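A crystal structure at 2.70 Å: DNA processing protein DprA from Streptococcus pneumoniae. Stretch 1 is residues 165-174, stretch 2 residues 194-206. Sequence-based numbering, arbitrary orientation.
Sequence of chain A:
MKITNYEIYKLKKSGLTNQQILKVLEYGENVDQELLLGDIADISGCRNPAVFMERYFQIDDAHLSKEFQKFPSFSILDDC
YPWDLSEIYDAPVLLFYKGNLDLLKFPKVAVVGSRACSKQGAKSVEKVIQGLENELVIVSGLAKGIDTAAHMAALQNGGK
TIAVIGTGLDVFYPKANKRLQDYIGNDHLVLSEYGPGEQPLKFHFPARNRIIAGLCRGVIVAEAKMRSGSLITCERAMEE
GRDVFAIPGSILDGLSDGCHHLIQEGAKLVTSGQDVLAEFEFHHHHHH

Stretch 1 165-174: IGTGLDVFYP
Stretch 2 194-206: YGPGEQPLKFHFP

Loops without regular strands can still pack precisely when glycines bring the backbones close and a few side chains, fixed in particular rotamers, fasten them. DprA from Streptococcus pneumoniae offers an example. Residues 165-174 run antiparallel to 194-206: the nearest CA pairs are Gly166 with His204 (4.9 Å), Thr167 with Pro200 (5.2 Å) and Gly168 with Glu198 (4.7 Å). At Gly166 (phi/psi -110/22) an ideal CB would lie 2.5 Å from Phe205 CE1, and at Gly168 (-74/158) 2.5 Å from Gly195 O, so neither position has room for a side chain.

Three hydrogen bonds set the register. Gly168 N donates to Glu198 O at 3.0 Å. His204, which closes the type I turn from Leu201, has chi1 -71° (m) and chi2 -178°, which lays its ring edge against the partner so that ND1 donates to Gly166 O at 2.8 Å. Asp170 sits in the type I turn Gly168-Val171; its CA-to-CB bond points sideways, but chi1 48° (p) and chi2 2° carry OD1 to Gly197 N, 2.8 Å away. Gly197 (76/3) belongs to the type II turn Gly195-Glu198. Glu198, chi1 m, turns its carboxylate back onto its own loop, where OE2 accepts from Gly195 N at 3.1 Å.

Apolar packing extends the contact. Tyr173, chi1 -176° (t) and chi2 88°, presents one ring face to Pro200, whose CB lies 4.0 Å from the ring centroid in a CH-pi contact. Phe205, chi1 -55° (m), meets the same tyrosine obliquely, planes at 45°, with CZ 3.6 Å from Tyr173 CD2. The CA-to-CB bond of Val171 (chi1 177°, t) points toward the partner, and CG1 packs 4.3 Å from Pro200 CD; Val171 CG2 makes a van der Waals contact with Glu198 O at 3.5 Å. Thr167, chi1 72° (p), places CG2 3.6 Å from Pro200 CB. Finally, a water accepts from Leu169 N (2.7 Å) and donates to Tyr194 O (2.6 Å), bridging the loops.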

ATOM      1  N   ILE A 165       6.209 -12.613 -26.553  1.00 27.51           N
ATOM      2  CA  ILE A 165       5.866 -14.027 -26.372  1.00 26.64           C
ATOM      3  C   ILE A 165       7.039 -14.936 -25.977  1.00 30.29           C
ATOM      4  O   ILE A 165       8.206 -14.532 -26.061  1.00 29.03           O
ATOM      5  CB  ILE A 165       5.051 -14.569 -27.580  1.00 29.34           C
ATOM      6  CG1 ILE A 165       5.822 -14.417 -28.914  1.00 28.90           C
ATOM      7  CG2 ILE A 165       3.660 -13.915 -27.628  1.00 29.47           C
ATOM      8  CD1 ILE A 165       5.219 -15.155 -30.121  1.00 34.40           C
ATOM      9  N   GLY A 166       6.702 -16.140 -25.513  1.00 27.56           N
ATOM     10  CA  GLY A 166       7.662 -17.173 -25.122  1.00 27.63           C
ATOM     11  C   GLY A 166       7.697 -18.367 -26.060  1.00 33.42           C
ATOM     12  O   GLY A 166       8.098 -19.463 -25.668  1.00 33.71           O
ATOM     13  N   THR A 167       7.238 -18.170 -27.308  1.00 31.15           N
ATOM     14  CA  THR A 167       7.183 -19.180 -28.375  1.00 30.01           C
ATOM     15  C   THR A 167       7.587 -18.516 -29.712  1.00 34.12           C
ATOM     16  O   THR A 167       7.877 -17.307 -29.739  1.00 33.12           O
ATOM     17  CB  THR A 167       5.751 -19.724 -28.529  1.00 32.01           C
ATOM     18  OG1 THR A 167       4.918 -18.728 -29.121  1.00 32.59           O
ATOM     19  CG2 THR A 167       5.152 -20.247 -27.242  1.00 28.49           C
ATOM     20  N   GLY A 168       7.550 -19.299 -30.806  1.00 29.79           N
ATOM     21  CA  GLY A 168       7.784 -18.799 -32.152  1.00 28.78           C
ATOM     22  C   GLY A 168       6.554 -18.012 -32.570  1.00 34.78           C
ATOM     23  O   GLY A 168       5.466 -18.220 -31.997  1.00 34.90           O
ATOM     24  N   LEU A 169       6.702 -17.101 -33.560  1.00 30.46           N
ATOM     25  CA  LEU A 169       5.604 -16.249 -34.040  1.00 29.91           C
ATOM     26  C   LEU A 169       4.454 -17.001 -34.759  1.00 36.82           C
ATOM     27  O   LEU A 169       3.413 -16.401 -35.043  1.00 37.20           O
ATOM     28  CB  LEU A 169       6.130 -15.049 -34.863  1.00 28.99           C
ATOM     29  CG  LEU A 169       6.977 -14.020 -34.091  1.00 32.03           C
ATOM     30  CD1 LEU A 169       7.815 -13.230 -35.010  1.00 31.66           C
ATOM     31  CD2 LEU A 169       6.120 -13.084 -33.248  1.00 31.00           C
ATOM     32  N   ASP A 170       4.636 -18.314 -35.010  1.00 33.80           N
ATOM     33  CA  ASP A 170       3.666 -19.214 -35.655  1.00 33.58           C
ATOM     34  C   ASP A 170       3.108 -20.225 -34.643  1.00 38.13           C
ATOM     35  O   ASP A 170       2.406 -21.178 -35.021  1.00 38.85           O
ATOM     36  CB  ASP A 170       4.308 -19.943 -36.862  1.00 35.11           C
ATOM     37  CG  ASP A 170       5.668 -20.597 -36.630  1.00 47.17           C
ATOM     38  OD1 ASP A 170       6.182 -20.539 -35.482  1.00 47.91           O
ATOM     39  OD2 ASP A 170       6.243 -21.119 -37.603  1.00 53.65           O
ATOM     40  N   VAL A 171       3.448 -20.015 -33.352  1.00 32.89           N
ATOM     41  CA  VAL A 171       3.041 -20.841 -32.212  1.00 31.54           C
ATOM     42  C   VAL A 171       2.200 -19.973 -31.257  1.00 35.62           C
ATOM     43  O   VAL A 171       2.481 -18.786 -31.079  1.00 35.11           O
ATOM     44  CB  VAL A 171       4.257 -21.524 -31.522  1.00 33.81           C
ATOM     45  CG1 VAL A 171       3.837 -22.334 -30.294  1.00 32.80           C
ATOM     46  CG2 VAL A 171       5.031 -22.398 -32.509  1.00 33.04           C
ATOM     47  N   PHE A 172       1.156 -20.562 -30.661  1.00 32.39           N
ATOM     48  CA  PHE A 172       0.252 -19.806 -29.821  1.00 31.92           C
ATOM     49  C   PHE A 172       0.163 -20.331 -28.400  1.00 37.22           C
ATOM     50  O   PHE A 172      -0.247 -21.473 -28.200  1.00 37.79           O
ATOM     51  CB  PHE A 172      -1.126 -19.685 -30.515  1.00 33.34           C
ATOM     52  CG  PHE A 172      -1.032 -19.112 -31.917  1.00 35.10           C
ATOM     53  CD1 PHE A 172      -1.043 -17.736 -32.127  1.00 37.54           C
ATOM     54  CD2 PHE A 172      -0.855 -19.946 -33.018  1.00 36.59           C
ATOM     55  CE1 PHE A 172      -0.894 -17.206 -33.410  1.00 37.65           C
ATOM     56  CE2 PHE A 172      -0.698 -19.414 -34.299  1.00 38.80           C
ATOM     57  CZ  PHE A 172      -0.729 -18.048 -34.488  1.00 36.84           C
ATOM     58  N   TYR A 173       0.588 -19.521 -27.409  1.00 33.62           N
ATOM     59  CA  TYR A 173       0.495 -19.909 -26.002  1.00 34.11           C
ATOM     60  C   TYR A 173       0.011 -18.765 -25.107  1.00 38.70           C
ATOM     61  O   TYR A 173       0.666 -17.727 -25.056  1.00 39.46           O
ATOM     62  CB  TYR A 173       1.784 -20.556 -25.458  1.00 35.67           C
ATOM     63  CG  TYR A 173       1.649 -21.039 -24.025  1.00 37.47           C
ATOM     64  CD1 TYR A 173       1.184 -22.319 -23.738  1.00 37.83           C
ATOM     65  CD2 TYR A 173       1.972 -20.207 -22.956  1.00 39.57           C
ATOM     66  CE1 TYR A 173       1.050 -22.763 -22.425  1.00 36.81           C
ATOM     67  CE2 TYR A 173       1.830 -20.636 -21.638  1.00 41.00           C
ATOM     68  CZ  TYR A 173       1.367 -21.916 -21.376  1.00 49.05           C
ATOM     69  OH  TYR A 173       1.233 -22.350 -20.080  1.00 53.54           O
ATOM     70  N   PRO A 174      -1.094 -18.931 -24.346  1.00 34.88           N
ATOM     71  CA  PRO A 174      -1.994 -20.103 -24.300  1.00 34.67           C
ATOM     72  C   PRO A 174      -2.779 -20.293 -25.605  1.00 40.61           C
ATOM     73  O   PRO A 174      -2.944 -19.330 -26.364  1.00 40.68           O
ATOM     74  CB  PRO A 174      -2.890 -19.799 -23.094  1.00 35.76           C
ATOM     75  CG  PRO A 174      -2.913 -18.303 -22.990  1.00 39.62           C
ATOM     76  CD  PRO A 174      -1.572 -17.834 -23.473  1.00 35.43           C
ATOM     77  N   TYR A 194      12.498 -16.142 -30.092  1.00 29.68           N
ATOM     78  CA  TYR A 194      12.399 -17.503 -30.594  1.00 30.20           C
ATOM     79  C   TYR A 194      12.010 -17.603 -32.059  1.00 36.75           C
ATOM     80  O   TYR A 194      11.149 -16.874 -32.541  1.00 35.98           O
ATOM     81  CB  TYR A 194      11.478 -18.330 -29.680  1.00 31.08           C
ATOM     82  CG  TYR A 194      11.807 -18.091 -28.222  1.00 32.21           C
ATOM     83  CD1 TYR A 194      12.981 -18.597 -27.661  1.00 33.19           C
ATOM     84  CD2 TYR A 194      11.022 -17.255 -27.438  1.00 33.17           C
ATOM     85  CE1 TYR A 194      13.348 -18.290 -26.352  1.00 32.52           C
ATOM     86  CE2 TYR A 194      11.375 -16.952 -26.122  1.00 34.00           C
ATOM     87  CZ  TYR A 194      12.532 -17.484 -25.581  1.00 40.10           C
ATOM     88  OH  TYR A 194      12.904 -17.176 -24.299  1.00 44.47           O
ATOM     89  N   GLY A 195      12.685 -18.500 -32.758  1.00 35.36           N
ATOM     90  CA  GLY A 195      12.491 -18.727 -34.181  1.00 35.34           C
ATOM     91  C   GLY A 195      11.273 -19.565 -34.504  1.00 39.47           C
ATOM     92  O   GLY A 195      10.585 -20.028 -33.591  1.00 39.62           O
ATOM     93  N   PRO A 196      10.992 -19.795 -35.808  1.00 35.52           N
ATOM     94  CA  PRO A 196       9.792 -20.563 -36.189  1.00 35.21           C
ATOM     95  C   PRO A 196       9.616 -21.933 -35.537  1.00 41.12           C
ATOM     96  O   PRO A 196      10.573 -22.701 -35.415  1.00 43.72           O
ATOM     97  CB  PRO A 196       9.913 -20.660 -37.711  1.00 36.75           C
ATOM     98  CG  PRO A 196      10.722 -19.464 -38.103  1.00 41.13           C
ATOM     99  CD  PRO A 196      11.720 -19.312 -37.000  1.00 36.75           C
ATOM    100  N   GLY A 197       8.400 -22.213 -35.090  1.00 35.78           N
ATOM    101  CA  GLY A 197       8.046 -23.494 -34.493  1.00 35.30           C
ATOM    102  C   GLY A 197       8.494 -23.771 -33.073  1.00 41.08           C
ATOM    103  O   GLY A 197       8.231 -24.865 -32.568  1.00 42.14           O
ATOM    104  N   GLU A 198       9.158 -22.801 -32.399  1.00 37.67           N
ATOM    105  CA  GLU A 198       9.627 -22.964 -31.018  1.00 37.05           C
ATOM    106  C   GLU A 198       8.464 -23.028 -30.030  1.00 41.14           C
ATOM    107  O   GLU A 198       7.547 -22.205 -30.084  1.00 41.31           O
ATOM    108  CB  GLU A 198      10.675 -21.912 -30.626  1.00 38.50           C
ATOM    109  CG  GLU A 198      11.989 -22.078 -31.369  1.00 53.17           C
ATOM    110  CD  GLU A 198      13.237 -21.694 -30.598  1.00 76.89           C
ATOM    111  OE1 GLU A 198      13.490 -22.313 -29.538  1.00 72.32           O
ATOM    112  OE2 GLU A 198      13.989 -20.815 -31.081  1.00 68.07           O
ATOM    113  N   GLN A 199       8.510 -24.028 -29.146  1.00 37.11           N
ATOM    114  CA  GLN A 199       7.476 -24.377 -28.174  1.00 36.41           C
ATOM    115  C   GLN A 199       7.497 -23.607 -26.842  1.00 41.31           C
ATOM    116  O   GLN A 199       8.564 -23.148 -26.422  1.00 40.79           O
ATOM    117  CB  GLN A 199       7.525 -25.907 -27.916  1.00 37.33           C
ATOM    118  CG  GLN A 199       7.138 -26.777 -29.116  1.00 29.61           C
ATOM    119  CD  GLN A 199       5.778 -26.449 -29.663  1.00 47.38           C
ATOM    120  OE1 GLN A 199       5.663 -25.850 -30.733  1.00 45.46           O
ATOM    121  NE2 GLN A 199       4.724 -26.812 -28.936  1.00 37.28           N
ATOM    122  N   PRO A 200       6.339 -23.517 -26.126  1.00 38.63           N
ATOM    123  CA  PRO A 200       6.322 -22.822 -24.823  1.00 38.42           C
ATOM    124  C   PRO A 200       7.063 -23.550 -23.678  1.00 43.11           C
ATOM    125  O   PRO A 200       6.450 -24.012 -22.702  1.00 43.91           O
ATOM    126  CB  PRO A 200       4.824 -22.648 -24.546  1.00 39.73           C
ATOM    127  CG  PRO A 200       4.181 -23.753 -25.261  1.00 43.50           C
ATOM    128  CD  PRO A 200       4.986 -23.990 -26.491  1.00 39.53           C
ATOM    129  N   LEU A 201       8.396 -23.623 -23.789  1.00 38.45           N
ATOM    130  CA  LEU A 201       9.292 -24.221 -22.796  1.00 37.85           C
ATOM    131  C   LEU A 201       9.303 -23.332 -21.557  1.00 42.21           C
ATOM    132  O   LEU A 201       9.292 -22.103 -21.682  1.00 41.70           O
ATOM    133  CB  LEU A 201      10.714 -24.339 -23.395  1.00 37.70           C
ATOM    134  CG  LEU A 201      11.106 -25.653 -24.121  1.00 41.88           C
ATOM    135  CD1 LEU A 201       9.988 -26.224 -24.980  1.00 41.65           C
ATOM    136  CD2 LEU A 201      12.340 -25.453 -24.976  1.00 43.97           C
ATOM    137  N   LYS A 202       9.283 -23.943 -20.361  1.00 39.52           N
ATOM    138  CA  LYS A 202       9.225 -23.223 -19.079  1.00 38.98           C
ATOM    139  C   LYS A 202      10.135 -22.012 -18.960  1.00 42.31           C
ATOM    140  O   LYS A 202       9.644 -20.934 -18.639  1.00 42.44           O
ATOM    141  CB  LYS A 202       9.383 -24.174 -17.888  1.00 41.34           C
ATOM    142  CG  LYS A 202       8.072 -24.483 -17.135  1.00 62.90           C
ATOM    143  CD  LYS A 202       6.790 -24.674 -17.997  1.00 74.55           C
ATOM    144  CE  LYS A 202       6.521 -26.083 -18.489  1.00 86.72           C
ATOM    145  NZ  LYS A 202       5.288 -26.137 -19.324  1.00 99.17           N
ATOM    146  N   PHE A 203      11.439 -22.177 -19.276  1.00 37.39           N
ATOM    147  CA  PHE A 203      12.459 -21.128 -19.173  1.00 35.97           C
ATOM    148  C   PHE A 203      12.273 -19.919 -20.101  1.00 38.00           C
ATOM    149  O   PHE A 203      12.882 -18.873 -19.862  1.00 37.42           O
ATOM    150  CB  PHE A 203      13.875 -21.723 -19.299  1.00 37.49           C
ATOM    151  CG  PHE A 203      14.322 -22.086 -20.696  1.00 38.58           C
ATOM    152  CD1 PHE A 203      15.129 -21.225 -21.432  1.00 41.14           C
ATOM    153  CD2 PHE A 203      13.949 -23.294 -21.271  1.00 40.40           C
ATOM    154  CE1 PHE A 203      15.550 -21.563 -22.719  1.00 41.61           C
ATOM    155  CE2 PHE A 203      14.372 -23.630 -22.559  1.00 42.88           C
ATOM    156  CZ  PHE A 203      15.176 -22.764 -23.271  1.00 40.63           C
ATOM    157  N   HIS A 204      11.443 -20.064 -21.157  1.00 33.12           N
ATOM    158  CA  HIS A 204      11.140 -19.001 -22.127  1.00 31.75           C
ATOM    159  C   HIS A 204      10.386 -17.835 -21.500  1.00 35.36           C
ATOM    160  O   HIS A 204      10.538 -16.712 -21.953  1.00 35.33           O
ATOM    161  CB  HIS A 204      10.325 -19.543 -23.313  1.00 31.77           C
ATOM    162  CG  HIS A 204      11.081 -20.432 -24.249  1.00 34.98           C
ATOM    163  ND1 HIS A 204      10.480 -20.956 -25.374  1.00 36.78           N
ATOM    164  CD2 HIS A 204      12.366 -20.862 -24.199  1.00 36.67           C
ATOM    165  CE1 HIS A 204      11.413 -21.670 -25.984  1.00 36.27           C
ATOM    166  NE2 HIS A 204      12.563 -21.651 -25.306  1.00 36.64           N
ATOM    167  N   PHE A 205       9.571 -18.108 -20.475  1.00 32.01           N
ATOM    168  CA  PHE A 205       8.734 -17.128 -19.791  1.00 31.87           C
ATOM    169  C   PHE A 205       9.461 -16.157 -18.869  1.00 36.53           C
ATOM    170  O   PHE A 205       9.344 -14.956 -19.130  1.00 37.37           O
ATOM    171  CB  PHE A 205       7.454 -17.769 -19.240  1.00 33.38           C
ATOM    172  CG  PHE A 205       6.715 -18.464 -20.366  1.00 34.89           C
ATOM    173  CD1 PHE A 205       5.944 -17.736 -21.268  1.00 37.40           C
ATOM    174  CD2 PHE A 205       6.881 -19.829 -20.592  1.00 37.31           C
ATOM    175  CE1 PHE A 205       5.318 -18.365 -22.345  1.00 38.97           C
ATOM    176  CE2 PHE A 205       6.253 -20.458 -21.672  1.00 40.40           C
ATOM    177  CZ  PHE A 205       5.472 -19.724 -22.536  1.00 38.53           C
ATOM    178  N   PRO A 206      10.305 -16.597 -17.890  1.00 31.98           N
ATOM    179  CA  PRO A 206      11.103 -15.622 -17.118  1.00 31.18           C
ATOM    180  C   PRO A 206      12.020 -14.796 -18.025  1.00 36.46           C
ATOM    181  O   PRO A 206      12.221 -13.612 -17.759  1.00 38.42           O
ATOM    182  CB  PRO A 206      11.936 -16.507 -16.185  1.00 32.43           C
ATOM    183  CG  PRO A 206      11.192 -17.771 -16.101  1.00 36.62           C
ATOM    184  CD  PRO A 206      10.600 -17.978 -17.449  1.00 32.55           C
TER
HETATM  185  O   HOH W   1       9.278 -17.002 -34.377  1.00 34.56           O